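Local coordinates for ribonuclease S-F11 (Nicotiana alata, PDB 1IOO), which cleaves RNA as a secreted stylar glycoprotein of the RNase T2 family, associated with the self-incompatibility by which the plant rejects its own pollen, at residues D1-L9 / P172-P181; W35-C46 / Q87-C95. All blocks are in the same frame, centred on the assembly; numbering follows the deposited sequence.

Contact 1. Residues D1-L9 / P172-P181; sequences DFEYLQLVL and PNADSMFRCP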
loop_
_atom_site.group_PDB
_atom_site.type_symbol
_atom_site.label_atom_id
_atom_site.label_comp_id
_atom_site.label_asym_id
_atom_site.label_seq_id
_atom_site.Cartn_x
_atom_site.Cartn_y
_atom_site.Cartn_z
ATOM N N ASP A 1 11.728 -18.220 -6.817
ATOM C CA ASP A 1 11.659 -16.740 -6.959
ATOM C C ASP A 1 10.246 -16.304 -7.336
ATOM O O ASP A 1 9.633 -16.867 -8.245
ATOM C CB ASP A 1 12.653 -16.270 -8.026
ATOM C CG ASP A 1 12.603 -14.776 -8.246
ATOM O OD1 ASP A 1 12.600 -14.035 -7.243
ATOM O OD2 ASP A 1 12.573 -14.342 -9.418
ATOM N N PHE A 2 9.732 -15.306 -6.626
ATOM C CA PHE A 2 8.394 -14.802 -6.889
ATOM C C PHE A 2 8.347 -14.049 -8.217
ATOM O O PHE A 2 9.386 -13.746 -8.806
ATOM C CB PHE A 2 7.923 -13.929 -5.722
ATOM C CG PHE A 2 8.801 -12.748 -5.452
ATOM C CD1 PHE A 2 8.431 -11.485 -5.895
ATOM C CD2 PHE A 2 9.997 -12.892 -4.757
ATOM C CE1 PHE A 2 9.233 -10.381 -5.650
ATOM C CE2 PHE A 2 10.812 -11.791 -4.509
ATOM C CZ PHE A 2 10.427 -10.530 -4.957
ATOM N N GLU A 3 7.141 -13.737 -8.677
ATOM C CA GLU A 3 6.961 -13.097 -9.975
ATOM C C GLU A 3 7.021 -11.571 -9.908
ATOM O O GLU A 3 7.552 -10.941 -10.820
ATOM C CB GLU A 3 5.635 -13.547 -10.590
ATOM C CG GLU A 3 5.529 -15.060 -10.737
ATOM C CD GLU A 3 4.256 -15.498 -11.430
ATOM O OE1 GLU A 3 3.167 -15.055 -11.014
ATOM O OE2 GLU A 3 4.345 -16.295 -12.390
ATOM N N TYR A 4 6.477 -10.969 -8.855
ATOM C CA TYR A 4 6.481 -9.509 -8.779
ATOM C C TYR A 4 6.338 -8.998 -7.355
ATOM O O TYR A 4 6.033 -9.748 -6.428
ATOM C CB TYR A 4 5.327 -8.949 -9.625
ATOM C CG TYR A 4 3.948 -9.334 -9.120
ATOM C CD1 TYR A 4 3.256 -8.518 -8.223
ATOM C CD2 TYR A 4 3.352 -10.537 -9.503
ATOM C CE1 TYR A 4 2.009 -8.894 -7.720
ATOM C CE2 TYR A 4 2.109 -10.922 -9.006
ATOM C CZ TYR A 4 1.443 -10.103 -8.117
ATOM O OH TYR A 4 0.229 -10.500 -7.604
ATOM N N LEU A 5 6.588 -7.703 -7.196
ATOM C CA LEU A 5 6.420 -7.018 -5.926
ATOM C C LEU A 5 5.264 -6.047 -6.036
ATOM O O LEU A 5 5.190 -5.282 -6.998
ATOM C CB LEU A 5 7.662 -6.199 -5.568
ATOM C CG LEU A 5 8.925 -6.849 -5.027
ATOM C CD1 LEU A 5 10.010 -5.785 -4.935
ATOM C CD2 LEU A 5 8.654 -7.453 -3.655
ATOM N N GLN A 6 4.348 -6.082 -5.081
ATOM C CA GLN A 6 3.240 -5.154 -5.113
ATOM C C GLN A 6 3.321 -4.159 -3.972
ATOM O O GLN A 6 3.244 -4.533 -2.801
ATOM C CB GLN A 6 1.887 -5.879 -5.044
ATOM C CG GLN A 6 0.728 -4.883 -5.094
ATOM C CD GLN A 6 -0.640 -5.513 -4.985
ATOM O OE1 GLN A 6 -1.654 -4.818 -5.056
ATOM N NE2 GLN A 6 -0.682 -6.828 -4.806
ATOM N N LEU A 7 3.544 -2.894 -4.312
ATOM C CA LEU A 7 3.518 -1.851 -3.308
ATOM C C LEU A 7 2.075 -1.454 -3.066
ATOM O O LEU A 7 1.382 -1.026 -3.993
ATOM C CB LEU A 7 4.317 -0.623 -3.767
ATOM C CG LEU A 7 4.277 0.571 -2.802
ATOM C CD1 LEU A 7 5.125 0.277 -1.572
ATOM C CD2 LEU A 7 4.788 1.820 -3.509
ATOM N N VAL A 8 1.599 -1.655 -1.844
ATOM C CA VAL A 8 0.225 -1.323 -1.516
ATOM C C VAL A 8 0.156 -0.047 -0.712
ATOM O O VAL A 8 0.685 0.028 0.399
ATOM C CB VAL A 8 -0.457 -2.454 -0.725
ATOM C CG1 VAL A 8 -1.916 -2.093 -0.450
ATOM C CG2 VAL A 8 -0.358 -3.755 -1.509
ATOM N N LEU A 9 -0.484 0.964 -1.287
ATOM C CA LEU A 9 -0.627 2.254 -0.631
ATOM C C LEU A 9 -2.048 2.455 -0.130
ATOM O O LEU A 9 -3.016 2.298 -0.876
ATOM C CB LEU A 9 -0.261 3.389 -1.591
ATOM C CG LEU A 9 1.181 3.365 -2.118
ATOM C CD1 LEU A 9 1.361 4.470 -3.151
ATOM C CD2 LEU A 9 2.174 3.540 -0.977
ATOM N N PRO A 172 10.725 -8.289 -9.449
ATOM C CA PRO A 172 11.341 -8.720 -8.188
ATOM C C PRO A 172 12.528 -7.868 -7.722
ATOM O O PRO A 172 12.707 -7.654 -6.521
ATOM C CB PRO A 172 11.716 -10.168 -8.475
ATOM C CG PRO A 172 10.568 -10.615 -9.337
ATOM C CD PRO A 172 10.439 -9.452 -10.311
ATOM N N ASN A 173 13.329 -7.384 -8.667
ATOM C CA ASN A 173 14.492 -6.560 -8.332
ATOM C C ASN A 173 14.107 -5.087 -8.160
ATOM O O ASN A 173 14.949 -4.251 -7.823
ATOM C CB ASN A 173 15.582 -6.706 -9.407
ATOM C CG ASN A 173 15.065 -6.432 -10.803
ATOM O OD1 ASN A 173 13.908 -6.058 -10.981
ATOM N ND2 ASN A 173 15.921 -6.616 -11.803
ATOM N N ALA A 174 12.834 -4.781 -8.399
ATOM C CA ALA A 174 12.295 -3.426 -8.246
ATOM C C ALA A 174 12.952 -2.428 -9.199
ATOM O O ALA A 174 12.926 -1.222 -8.955
ATOM C CB ALA A 174 12.464 -2.955 -6.805
ATOM N N ASP A 175 13.509 -2.922 -10.299
ATOM C CA ASP A 175 14.182 -2.051 -11.258
ATOM C C ASP A 175 13.257 -1.662 -12.412
ATOM O O ASP A 175 13.540 -0.716 -13.153
ATOM C CB ASP A 175 15.428 -2.750 -11.806
ATOM C CG ASP A 175 15.089 -3.851 -12.787
ATOM O OD1 ASP A 175 14.022 -4.473 -12.629
ATOM O OD2 ASP A 175 15.892 -4.101 -13.711
ATOM N N SER A 176 12.154 -2.391 -12.559
ATOM C CA SER A 176 11.202 -2.122 -13.636
ATOM C C SER A 176 9.759 -2.275 -13.161
ATOM O O SER A 176 9.496 -2.859 -12.110
ATOM C CB SER A 176 11.436 -3.083 -14.802
ATOM O OG SER A 176 12.776 -3.027 -15.259
ATOM N N MET A 177 8.826 -1.751 -13.950
ATOM C CA MET A 177 7.411 -1.850 -13.624
ATOM C C MET A 177 6.846 -3.201 -14.055
ATOM O O MET A 177 7.429 -3.897 -14.890
ATOM C CB MET A 177 6.626 -0.728 -14.303
ATOM C CG MET A 177 7.075 0.661 -13.895
ATOM S SD MET A 177 7.009 0.871 -12.104
ATOM C CE MET A 177 6.806 2.620 -11.977
ATOM N N PHE A 178 5.710 -3.570 -13.471
ATOM C CA PHE A 178 5.058 -4.836 -13.781
ATOM C C PHE A 178 3.547 -4.700 -13.649
ATOM O O PHE A 178 3.056 -3.937 -12.817
ATOM C CB PHE A 178 5.561 -5.936 -12.838
ATOM C CG PHE A 178 5.347 -7.332 -13.359
ATOM C CD1 PHE A 178 6.149 -7.835 -14.383
ATOM C CD2 PHE A 178 4.343 -8.141 -12.834
ATOM C CE1 PHE A 178 5.956 -9.124 -14.878
ATOM C CE2 PHE A 178 4.138 -9.435 -13.322
ATOM C CZ PHE A 178 4.948 -9.927 -14.347
ATOM N N ARG A 179 2.813 -5.439 -14.475
ATOM C CA ARG A 179 1.354 -5.388 -14.466
ATOM C C ARG A 179 0.782 -6.081 -13.234
ATOM O O ARG A 179 1.028 -7.265 -13.002
ATOM C CB ARG A 179 0.794 -6.053 -15.732
ATOM C CG ARG A 179 -0.687 -5.783 -15.986
ATOM C CD ARG A 179 -1.236 -6.542 -17.194
ATOM N NE ARG A 179 -1.322 -7.984 -16.967
ATOM C CZ ARG A 179 -0.499 -8.880 -17.503
ATOM N NH1 ARG A 179 0.481 -8.488 -18.306
ATOM N NH2 ARG A 179 -0.652 -10.170 -17.236
ATOM N N CYS A 180 0.016 -5.339 -12.443
ATOM C CA CYS A 180 -0.604 -5.901 -11.255
ATOM C C CYS A 180 -1.844 -6.706 -11.607
ATOM O O CYS A 180 -2.601 -6.330 -12.503
ATOM C CB CYS A 180 -1.114 -4.811 -10.332
ATOM S SG CYS A 180 0.045 -3.866 -9.319
ATOM N N PRO A 181 -2.064 -7.830 -10.917
ATOM C CA PRO A 181 -3.283 -8.568 -11.247
ATOM C C PRO A 181 -4.454 -7.684 -10.813
ATOM O O PRO A 181 -4.338 -6.931 -9.842
ATOM C CB PRO A 181 -3.162 -9.825 -10.392
ATOM C CG PRO A 181 -1.679 -10.054 -10.338
ATOM C CD PRO A 181 -1.142 -8.651 -10.110
#

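Contact 2. Residues W35-C46 / Q87-C95; sequences WPDNVKTRLHNC and QYIKHGSCC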
loop_
_atom_site.group_PDB
_atom_site.type_symbol
_atom_site.label_atom_id
_atom_site.label_comp_id
_atom_site.label_asym_id
_atom_site.label_seq_id
_atom_site.Cartn_x
_atom_site.Cartn_y
_atom_site.Cartn_z
ATOM N N TRP A 35 4.291 -6.497 -0.998
ATOM C CA TRP A 35 4.057 -7.936 -1.060
ATOM C C TRP A 35 4.692 -8.655 -2.243
ATOM O O TRP A 35 4.337 -8.422 -3.401
ATOM C CB TRP A 35 2.545 -8.213 -1.091
ATOM C CG TRP A 35 1.764 -7.546 0.003
ATOM C CD1 TRP A 35 2.238 -7.119 1.209
ATOM C CD2 TRP A 35 0.361 -7.263 0.003
ATOM N NE1 TRP A 35 1.216 -6.588 1.961
ATOM C CE2 TRP A 35 0.054 -6.662 1.242
ATOM C CE3 TRP A 35 -0.668 -7.457 -0.927
ATOM C CZ2 TRP A 35 -1.242 -6.253 1.578
ATOM C CZ3 TRP A 35 -1.960 -7.050 -0.591
ATOM C CH2 TRP A 35 -2.230 -6.456 0.650
ATOM N N PRO A 36 5.655 -9.547 -1.961
ATOM C CA PRO A 36 6.246 -10.296 -3.068
ATOM C C PRO A 36 5.120 -11.264 -3.419
ATOM O O PRO A 36 4.450 -11.769 -2.516
ATOM C CB PRO A 36 7.413 -11.031 -2.409
ATOM C CG PRO A 36 7.778 -10.155 -1.262
ATOM C CD PRO A 36 6.435 -9.727 -0.725
ATOM N N ASP A 37 4.875 -11.526 -4.696
ATOM C CA ASP A 37 3.754 -12.398 -4.996
ATOM C C ASP A 37 3.882 -13.094 -6.331
ATOM O O ASP A 37 4.833 -12.894 -7.090
ATOM C CB ASP A 37 2.452 -11.583 -4.996
ATOM C CG ASP A 37 1.310 -12.288 -4.284
ATOM O OD1 ASP A 37 1.250 -13.533 -4.327
ATOM O OD2 ASP A 37 0.458 -11.588 -3.691
ATOM N N ASN A 38 2.894 -13.945 -6.579
ATOM C CA ASN A 38 2.738 -14.675 -7.818
ATOM C C ASN A 38 1.322 -14.458 -8.334
ATOM O O ASN A 38 0.407 -14.218 -7.545
ATOM C CB ASN A 38 2.968 -16.172 -7.594
ATOM C CG ASN A 38 4.384 -16.490 -7.163
ATOM O OD1 ASN A 38 5.351 -16.068 -7.798
ATOM N ND2 ASN A 38 4.513 -17.248 -6.079
ATOM N N VAL A 39 1.137 -14.520 -9.645
ATOM C CA VAL A 39 -0.184 -14.310 -10.221
ATOM C C VAL A 39 -1.139 -15.438 -9.840
ATOM O O VAL A 39 -2.288 -15.193 -9.468
ATOM C CB VAL A 39 -0.109 -14.212 -11.758
ATOM C CG1 VAL A 39 -1.481 -13.880 -12.328
ATOM C CG2 VAL A 39 0.904 -13.150 -12.157
ATOM N N LYS A 40 -0.650 -16.671 -9.921
ATOM C CA LYS A 40 -1.448 -17.852 -9.607
ATOM C C LYS A 40 -2.035 -17.786 -8.199
ATOM O O LYS A 40 -3.135 -17.271 -7.999
ATOM C CB LYS A 40 -0.596 -19.118 -9.754
ATOM C CG LYS A 40 0.752 -19.053 -9.047
ATOM C CD LYS A 40 1.491 -20.376 -9.144
ATOM C CE LYS A 40 2.920 -20.249 -8.637
ATOM N NZ LYS A 40 3.729 -19.345 -9.503
ATOM N N THR A 41 -1.300 -18.320 -7.229
ATOM C CA THR A 41 -1.755 -18.340 -5.847
ATOM C C THR A 41 -1.013 -17.307 -5.008
ATOM O O THR A 41 0.130 -16.960 -5.300
ATOM C CB THR A 41 -1.560 -19.743 -5.229
ATOM O OG1 THR A 41 -2.026 -19.744 -3.874
ATOM C CG2 THR A 41 -0.094 -20.141 -5.262
ATOM N N ARG A 42 -1.670 -16.818 -3.962
ATOM C CA ARG A 42 -1.074 -15.815 -3.092
ATOM C C ARG A 42 0.114 -16.370 -2.318
ATOM O O ARG A 42 0.048 -17.456 -1.740
ATOM C CB ARG A 42 -2.126 -15.261 -2.130
ATOM C CG ARG A 42 -3.119 -14.323 -2.805
ATOM C CD ARG A 42 -2.448 -13.012 -3.211
ATOM N NE ARG A 42 -2.683 -12.657 -4.610
ATOM C CZ ARG A 42 -2.075 -13.228 -5.646
ATOM N NH1 ARG A 42 -1.187 -14.189 -5.450
ATOM N NH2 ARG A 42 -2.354 -12.835 -6.881
ATOM N N LEU A 43 1.208 -15.617 -2.331
ATOM C CA LEU A 43 2.424 -15.990 -1.624
ATOM C C LEU A 43 2.479 -15.294 -0.268
ATOM O O LEU A 43 2.319 -14.076 -0.190
ATOM C CB LEU A 43 3.632 -15.582 -2.467
ATOM C CG LEU A 43 5.020 -16.032 -2.026
ATOM C CD1 LEU A 43 5.045 -17.551 -1.887
ATOM C CD2 LEU A 43 6.043 -15.558 -3.046
ATOM N N HIS A 44 2.688 -16.062 0.799
ATOM C CA HIS A 44 2.730 -15.487 2.143
ATOM C C HIS A 44 3.307 -16.466 3.158
ATOM O O HIS A 44 3.326 -17.675 2.929
ATOM C CB HIS A 44 1.317 -15.075 2.574
ATOM C CG HIS A 44 0.351 -16.218 2.654
ATOM N ND1 HIS A 44 0.148 -16.943 3.808
ATOM C CD2 HIS A 44 -0.446 -16.778 1.713
ATOM C CE1 HIS A 44 -0.732 -17.900 3.575
ATOM N NE2 HIS A 44 -1.109 -17.822 2.311
ATOM N N ASN A 45 3.769 -15.927 4.284
ATOM C CA ASN A 45 4.341 -16.728 5.361
ATOM C C ASN A 45 5.364 -17.720 4.832
ATOM O O ASN A 45 5.273 -18.923 5.083
ATOM C CB ASN A 45 3.238 -17.472 6.115
ATOM C CG ASN A 45 2.280 -16.533 6.820
ATOM O OD1 ASN A 45 1.085 -16.502 6.524
ATOM N ND2 ASN A 45 2.804 -15.755 7.759
ATOM N N CYS A 46 6.343 -17.203 4.099
ATOM C CA CYS A 46 7.398 -18.025 3.537
ATOM C C CYS A 46 8.392 -18.441 4.618
ATOM O O CYS A 46 8.620 -17.708 5.581
ATOM C CB CYS A 46 8.096 -17.249 2.411
ATOM S SG CYS A 46 6.976 -16.883 1.011
ATOM N N GLN A 87 3.980 -7.468 8.971
ATOM C CA GLN A 87 4.167 -7.372 7.529
ATOM C C GLN A 87 5.488 -7.995 7.097
ATOM O O GLN A 87 5.569 -8.618 6.039
ATOM C CB GLN A 87 4.098 -5.906 7.082
ATOM C CG GLN A 87 2.694 -5.306 7.201
ATOM C CD GLN A 87 1.680 -5.963 6.272
ATOM O OE1 GLN A 87 0.513 -6.124 6.628
ATOM N NE2 GLN A 87 2.114 -6.328 5.072
ATOM N N TYR A 88 6.520 -7.834 7.919
ATOM C CA TYR A 88 7.827 -8.400 7.594
ATOM C C TYR A 88 7.797 -9.927 7.628
ATOM O O TYR A 88 8.325 -10.586 6.736
ATOM C CB TYR A 88 8.897 -7.897 8.564
ATOM C CG TYR A 88 10.280 -8.390 8.209
ATOM C CD1 TYR A 88 10.838 -8.087 6.969
ATOM C CD2 TYR A 88 11.024 -9.165 9.100
ATOM C CE1 TYR A 88 12.100 -8.541 6.616
ATOM C CE2 TYR A 88 12.294 -9.630 8.757
ATOM C CZ TYR A 88 12.823 -9.310 7.510
ATOM O OH TYR A 88 14.082 -9.748 7.156
ATOM N N ILE A 89 7.183 -10.487 8.663
ATOM C CA ILE A 89 7.120 -11.934 8.799
ATOM C C ILE A 89 6.203 -12.565 7.751
ATOM O O ILE A 89 6.526 -13.609 7.185
ATOM C CB ILE A 89 6.659 -12.327 10.216
ATOM C CG1 ILE A 89 7.753 -11.941 11.212
ATOM C CG2 ILE A 89 6.364 -13.820 10.293
ATOM C CD1 ILE A 89 7.379 -12.131 12.642
ATOM N N LYS A 90 5.079 -11.920 7.469
ATOM C CA LYS A 90 4.124 -12.476 6.517
ATOM C C LYS A 90 4.542 -12.255 5.059
ATOM O O LYS A 90 4.352 -13.138 4.221
ATOM C CB LYS A 90 2.738 -11.866 6.747
ATOM C CG LYS A 90 1.651 -12.453 5.858
ATOM C CD LYS A 90 0.286 -11.866 6.189
ATOM C CE LYS A 90 -0.808 -12.520 5.363
ATOM N NZ LYS A 90 -2.155 -12.008 5.737
ATOM N N HIS A 91 5.106 -11.092 4.749
ATOM C CA HIS A 91 5.454 -10.784 3.363
ATOM C C HIS A 91 6.951 -10.637 3.139
ATOM O O HIS A 91 7.480 -11.126 2.141
ATOM C CB HIS A 91 4.701 -9.527 2.927
ATOM C CG HIS A 91 3.222 -9.733 2.838
ATOM N ND1 HIS A 91 2.647 -10.551 1.888
ATOM C CD2 HIS A 91 2.205 -9.276 3.607
ATOM C CE1 HIS A 91 1.339 -10.589 2.077
ATOM N NE2 HIS A 91 1.046 -9.825 3.115
ATOM N N GLY A 92 7.637 -9.954 4.048
ATOM C CA GLY A 92 9.071 -9.790 3.879
ATOM C C GLY A 92 9.780 -11.129 3.790
ATOM O O GLY A 92 10.837 -11.264 3.174
ATOM N N SER A 93 9.178 -12.135 4.412
ATOM C CA SER A 93 9.747 -13.482 4.430
ATOM C C SER A 93 9.788 -14.112 3.035
ATOM O O SER A 93 10.488 -15.101 2.816
ATOM C CB SER A 93 8.905 -14.373 5.340
ATOM O OG SER A 93 7.566 -14.461 4.864
ATOM N N CYS A 94 9.063 -13.528 2.089
ATOM C CA CYS A 94 8.978 -14.104 0.754
ATOM C C CYS A 94 9.971 -13.490 -0.245
ATOM O O CYS A 94 9.948 -13.836 -1.427
ATOM C CB CYS A 94 7.547 -13.978 0.250
ATOM S SG CYS A 94 6.376 -14.944 1.257
ATOM N N CYS A 95 10.849 -12.608 0.225
ATOM C CA CYS A 95 11.862 -11.997 -0.643
ATOM C C CYS A 95 13.186 -11.832 0.099
ATOM O O CYS A 95 13.798 -10.764 0.075
ATOM C CB CYS A 95 11.379 -10.635 -1.164
ATOM S SG CYS A 95 10.903 -9.441 0.125
HETATM O O HOH W 1 4.073 -12.038 0.142
HETATM O O HOH W 2 7.259 -16.328 7.662
#

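Contact 1. Residues D1-L9 / P172-P181
Pro172 lays its ring against the backbone of Phe2 and Glu3, where CD comes within 3.3 Å of Glu3 O and CG within 3.4 Å of Phe2 O. A proline suits this place because its compact ring offers only carbon to the chain beside it. The phenyl ring of Phe2 reaches back along the proline, its CZ 3.8 Å from Pro172 CB; with chi1 at 59° it lies between its backbone N and carbonyl carbon, which folds the ring back over the main chain, its edge toward Tyr4 C, and Pro36 touches it as well.

Tyr4 is touched at both ends, as its long flat side chain allows. At its root, CB meets Phe178 CD2 at 3.5 Å, and the two rings run nearly parallel, 14° apart, but are slid so far that they hardly overlap. At its tip, Tyr4 OH lies 3.4 Å from Pro181 CG, the proline coming from the opposite direction. Glu3 O lies loosely over one face of the Phe178 ring. Farther along strand 4-10, Leu5 CD1 approaches Ala174 CB at 4.2 Å.

Cys180, bonded through its sulfur to Cys169, fastens the returning segment to strand 162-170, which pairs with strand 4-10 in the sheet. No hydrogen bond joins 1-9 to 172-181; the fit rests on van der Waals contact of rings, aliphatic groups and the carbonyl oxygens beside Pro172, hence on shape rather than direction.

Contact 2. Residues W35-C46 / Q87-C95
The imidazole of His91 stacks face to face on the five-membered ring of Trp35, centroids 3.6 Å apart and planes inclined by 22°. Trp35 CD1 stands over the centre of the imidazole, whereas His91 NE2 lies over the indole toward its rim. With chi1 at -67°, the imidazole sits beside its own backbone N and anti to the carbonyl carbon, turned toward the tryptophan; Lys90 CG lies over the opposite face. A broad indole suits this place because it can support the imidazole without competing for its nitrogens.

The imidazole's rotation is helped into place at its edge by a water in the ring plane, 2.7 Å from His91 ND1; the same water donates to Pro36 O and to Leu43 O. This is the active site of the RNase T2 fold: His91, on helix 82-92, is the proton acceptor, and Trp35 follows His32, the proton donor, on strand 30-37. Pro36 packs its ring on His91 O and on the turn that follows, CG meeting Cys95 SG at 3.5 Å.

Beyond the helix, Cys46 and Cys94 are joined by a disulfide with a chi3 of 94°, and Leu43 CG packs on Cys94 SG at 3.7 Å. The loop 38-46 is also tied by Asn45 N, which donates to Lys90 O at 2.8 Å. A small serine hydroxyl serves twice here: Ser93 OG donates to Ile89 O at 2.7 Å from above the carbonyl plane, and takes a weak bond from Cys46 N.

The centres of contacts 1 and 2 lie about 11 Å apart, and the two meet on one antiparallel sheet in which strands 4-10 and 30-37 are neighbours. Along the chain the order is 1-9, 35-46, 87-95 and 172-181, so both segments of contact 2 fall between those of contact 1. Where they touch, Glu3 and Tyr4 both face Asp37 in a classic beta bulge, and Glu3 OE1 probably accepts from Val39 N. Contact 1 thus brings the N-terminal strand together with a late part of the chain, while contact 2 joins the adjacent strand to helix 82-92, setting His91 of the helix beside the strand that carries His32.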